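Local coordinates for cytoplasmic export protein 1 (Saccharomyces cerevisiae, PDB 3VWA) that takes part in nuclear tRNA export, binding tRNA and probably passing aminoacylated tRNAs from export receptors at the nuclear pore to the translation machinery, at residues 115-120 with 189-194. Numbering follows the deposited sequence.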
ATOM      1  N   GLN A 115      22.202   3.578  -5.391  1.00 24.23           N
ATOM      2  CA  GLN A 115      21.582   4.141  -6.567  1.00 26.10           C
ATOM      3  C   GLN A 115      22.257   5.463  -6.942  1.00 30.03           C
ATOM      4  O   GLN A 115      22.461   5.736  -8.122  1.00 33.41           O
ATOM      5  CB  GLN A 115      20.082   4.317  -6.344  1.00 26.97           C
ATOM      6  CG  GLN A 115      19.321   3.001  -6.309  1.00 23.96           C
ATOM      7  CD  GLN A 115      18.029   3.097  -5.550  1.00 24.30           C
ATOM      8  OE1 GLN A 115      17.724   4.125  -4.937  1.00 25.05           O
ATOM      9  NE2 GLN A 115      17.240   2.024  -5.589  1.00 24.50           N
ATOM     10  N   LEU A 116      22.663   6.246  -5.937  1.00 30.51           N
ATOM     11  CA  LEU A 116      23.330   7.523  -6.173  1.00 27.62           C
ATOM     12  C   LEU A 116      24.724   7.279  -6.765  1.00 27.45           C
ATOM     13  O   LEU A 116      25.175   8.040  -7.618  1.00 28.34           O
ATOM     14  CB  LEU A 116      23.450   8.317  -4.860  1.00 27.26           C
ATOM     15  CG  LEU A 116      22.182   8.812  -4.197  1.00 26.34           C
ATOM     16  CD1 LEU A 116      22.596   9.676  -3.025  1.00 30.51           C
ATOM     17  CD2 LEU A 116      21.318   9.666  -5.134  1.00 25.07           C
ATOM     18  N   LEU A 117      25.380   6.206  -6.324  1.00 24.82           N
ATOM     19  CA  LEU A 117      26.675   5.819  -6.850  1.00 24.61           C
ATOM     20  C   LEU A 117      26.617   5.356  -8.310  1.00 25.54           C
ATOM     21  O   LEU A 117      27.502   5.669  -9.090  1.00 29.87           O
ATOM     22  CB  LEU A 117      27.325   4.765  -5.926  1.00 24.83           C
ATOM     23  CG  LEU A 117      27.752   5.344  -4.547  1.00 30.86           C
ATOM     24  CD1 LEU A 117      28.031   4.247  -3.518  1.00 30.68           C
ATOM     25  CD2 LEU A 117      29.020   6.199  -4.642  1.00 26.94           C
ATOM     26  N   ALA A 118      25.615   4.593  -8.716  1.00 24.00           N
ATOM     27  CA  ALA A 118      25.576   4.197 -10.134  1.00 28.09           C
ATOM     28  C   ALA A 118      25.436   5.466 -11.010  1.00 29.81           C
ATOM     29  O   ALA A 118      26.048   5.551 -12.085  1.00 30.35           O
ATOM     30  CB  ALA A 118      24.408   3.251 -10.397  1.00 27.98           C
ATOM     31  N   THR A 119      24.658   6.447 -10.527  1.00 25.45           N
ATOM     32  CA  THR A 119      24.469   7.678 -11.262  1.00 30.50           C
ATOM     33  C   THR A 119      25.747   8.517 -11.375  1.00 33.77           C
ATOM     34  O   THR A 119      26.071   8.990 -12.463  1.00 31.87           O
ATOM     35  CB  THR A 119      23.400   8.505 -10.628  1.00 31.10           C
ATOM     36  OG1 THR A 119      22.244   7.674 -10.517  1.00 32.83           O
ATOM     37  CG2 THR A 119      23.139   9.768 -11.497  1.00 29.98           C
ATOM     38  N   LEU A 120      26.459   8.659 -10.264  1.00 31.59           N
ATOM     39  CA  LEU A 120      27.762   9.341 -10.247  1.00 36.25           C
ATOM     40  C   LEU A 120      28.827   8.590 -11.065  1.00 37.03           C
ATOM     41  O   LEU A 120      29.823   9.184 -11.515  1.00 40.71           O
ATOM     42  CB  LEU A 120      28.223   9.548  -8.783  1.00 32.83           C
ATOM     43  CG  LEU A 120      27.293  10.479  -7.974  1.00 33.70           C
ATOM     44  CD1 LEU A 120      27.473  10.366  -6.459  1.00 37.61           C
ATOM     45  CD2 LEU A 120      27.384  11.941  -8.415  1.00 33.40           C
HETATM   46  N   MSE A 189      34.149  15.045  -2.368  1.00 40.94           N
HETATM   47  CA  MSE A 189      34.006  15.716  -1.073  1.00 44.29           C
HETATM   48  C   MSE A 189      32.562  15.963  -0.796  1.00 46.07           C
HETATM   49  O   MSE A 189      32.127  15.847   0.362  1.00 46.04           O
HETATM   50  CB  MSE A 189      34.807  17.008  -1.020  1.00 44.73           C
HETATM   51  CG  MSE A 189      36.276  16.675  -0.747  1.00 52.10           C
HETATM   52 SE   MSE A 189      37.405  18.320  -0.703  1.00 53.76          SE
HETATM   53  CE  MSE A 189      38.401  17.975  -2.356  1.00 48.53           C
ATOM     54  N   GLY A 190      31.798  16.295  -1.846  1.00 37.36           N
ATOM     55  CA  GLY A 190      30.359  16.513  -1.687  1.00 35.39           C
ATOM     56  C   GLY A 190      29.601  15.216  -1.425  1.00 35.66           C
ATOM     57  O   GLY A 190      28.608  15.203  -0.687  1.00 33.53           O
ATOM     58  N   LEU A 191      30.085  14.119  -2.006  1.00 35.06           N
ATOM     59  CA  LEU A 191      29.502  12.795  -1.762  1.00 35.90           C
ATOM     60  C   LEU A 191      29.677  12.389  -0.296  1.00 33.98           C
ATOM     61  O   LEU A 191      28.736  11.900   0.315  1.00 36.67           O
ATOM     62  CB  LEU A 191      30.103  11.717  -2.715  1.00 34.39           C
ATOM     63  CG  LEU A 191      29.524  10.293  -2.545  1.00 36.71           C
ATOM     64  CD1 LEU A 191      28.000  10.258  -2.581  1.00 35.53           C
ATOM     65  CD2 LEU A 191      30.091   9.251  -3.504  1.00 34.79           C
ATOM     66  N   GLY A 192      30.875  12.607   0.261  1.00 33.10           N
ATOM     67  CA  GLY A 192      31.148  12.334   1.696  1.00 32.50           C
ATOM     68  C   GLY A 192      30.200  13.073   2.641  1.00 30.84           C
ATOM     69  O   GLY A 192      29.557  12.479   3.491  1.00 31.29           O
ATOM     70  N   LEU A 193      30.090  14.378   2.471  1.00 32.17           N
ATOM     71  CA  LEU A 193      29.108  15.158   3.228  1.00 35.46           C
ATOM     72  C   LEU A 193      27.698  14.542   3.194  1.00 36.03           C
ATOM     73  O   LEU A 193      27.059  14.389   4.246  1.00 40.23           O
ATOM     74  CB  LEU A 193      29.095  16.615   2.726  1.00 37.47           C
ATOM     75  CG  LEU A 193      30.129  17.605   3.278  1.00 42.55           C
ATOM     76  CD1 LEU A 193      30.543  18.656   2.250  1.00 40.59           C
ATOM     77  CD2 LEU A 193      29.543  18.283   4.506  1.00 41.16           C
ATOM     78  N   LEU A 194      27.216  14.177   1.998  1.00 35.10           N
ATOM     79  CA  LEU A 194      25.864  13.599   1.835  1.00 33.49           C
ATOM     80  C   LEU A 194      25.684  12.287   2.553  1.00 28.52           C
ATOM     81  O   LEU A 194      24.684  12.072   3.237  1.00 30.07           O
ATOM     82  CB  LEU A 194      25.601  13.292   0.372  1.00 36.48           C
ATOM     83  CG  LEU A 194      24.259  13.749  -0.217  1.00 37.60           C
ATOM     84  CD1 LEU A 194      23.956  12.846  -1.382  1.00 29.39           C
ATOM     85  CD2 LEU A 194      23.063  13.854   0.732  1.00 37.76           C
TER
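Leu-191 reaches across to two leucines of helix 106-122 at once, and those apolar touches make up most of the contact. Its chi1 of -179° swings CG away from the backbone N, and both methyls face helix 106-122. CD2 presses on Leu-117 CD2 at 3.4 Å, tighter than carbons usually pack, the two side chains crossing at roughly a right angle. The other branch, CD1, lies 3.9 Å from Leu-120 CD1, and that Leu-120 methyl also comes within 4.1 Å of Leu-191 CD2, so it rests against both arms of the fork.

One turn on from Leu-191, Leu-194 meets Leu-116, their CD1 atoms 3.8 Å apart and the side chains again nearly perpendicular. Over residues 115-120 and 189-194 the helix axes run nearly antiparallel, at 171°, and come no closer than 12.6 Å. Leucine ends therefore bridge the gap while the backbones keep their distance.

Other parts of the fold close in on the same side chains. Leu-146 of strand 144-146 touches Leu-116 and Leu-120, helix 222-231 brings Phe-225 and Leu-229 to Leu-117, and from loops Leu-131 touches Leu-191 and Trp-96 touches Leu-194.

This is helix packing in the mainly helical lobe of the N-terminal kinase-like domain, probably the counterpart of a kinase C-lobe, apart from the HEAT repeats. All five leucines are buried, and their contact with one another is purely apolar: no polar pair joins the two segments, so the fit of the leucine methyls sets how they line up.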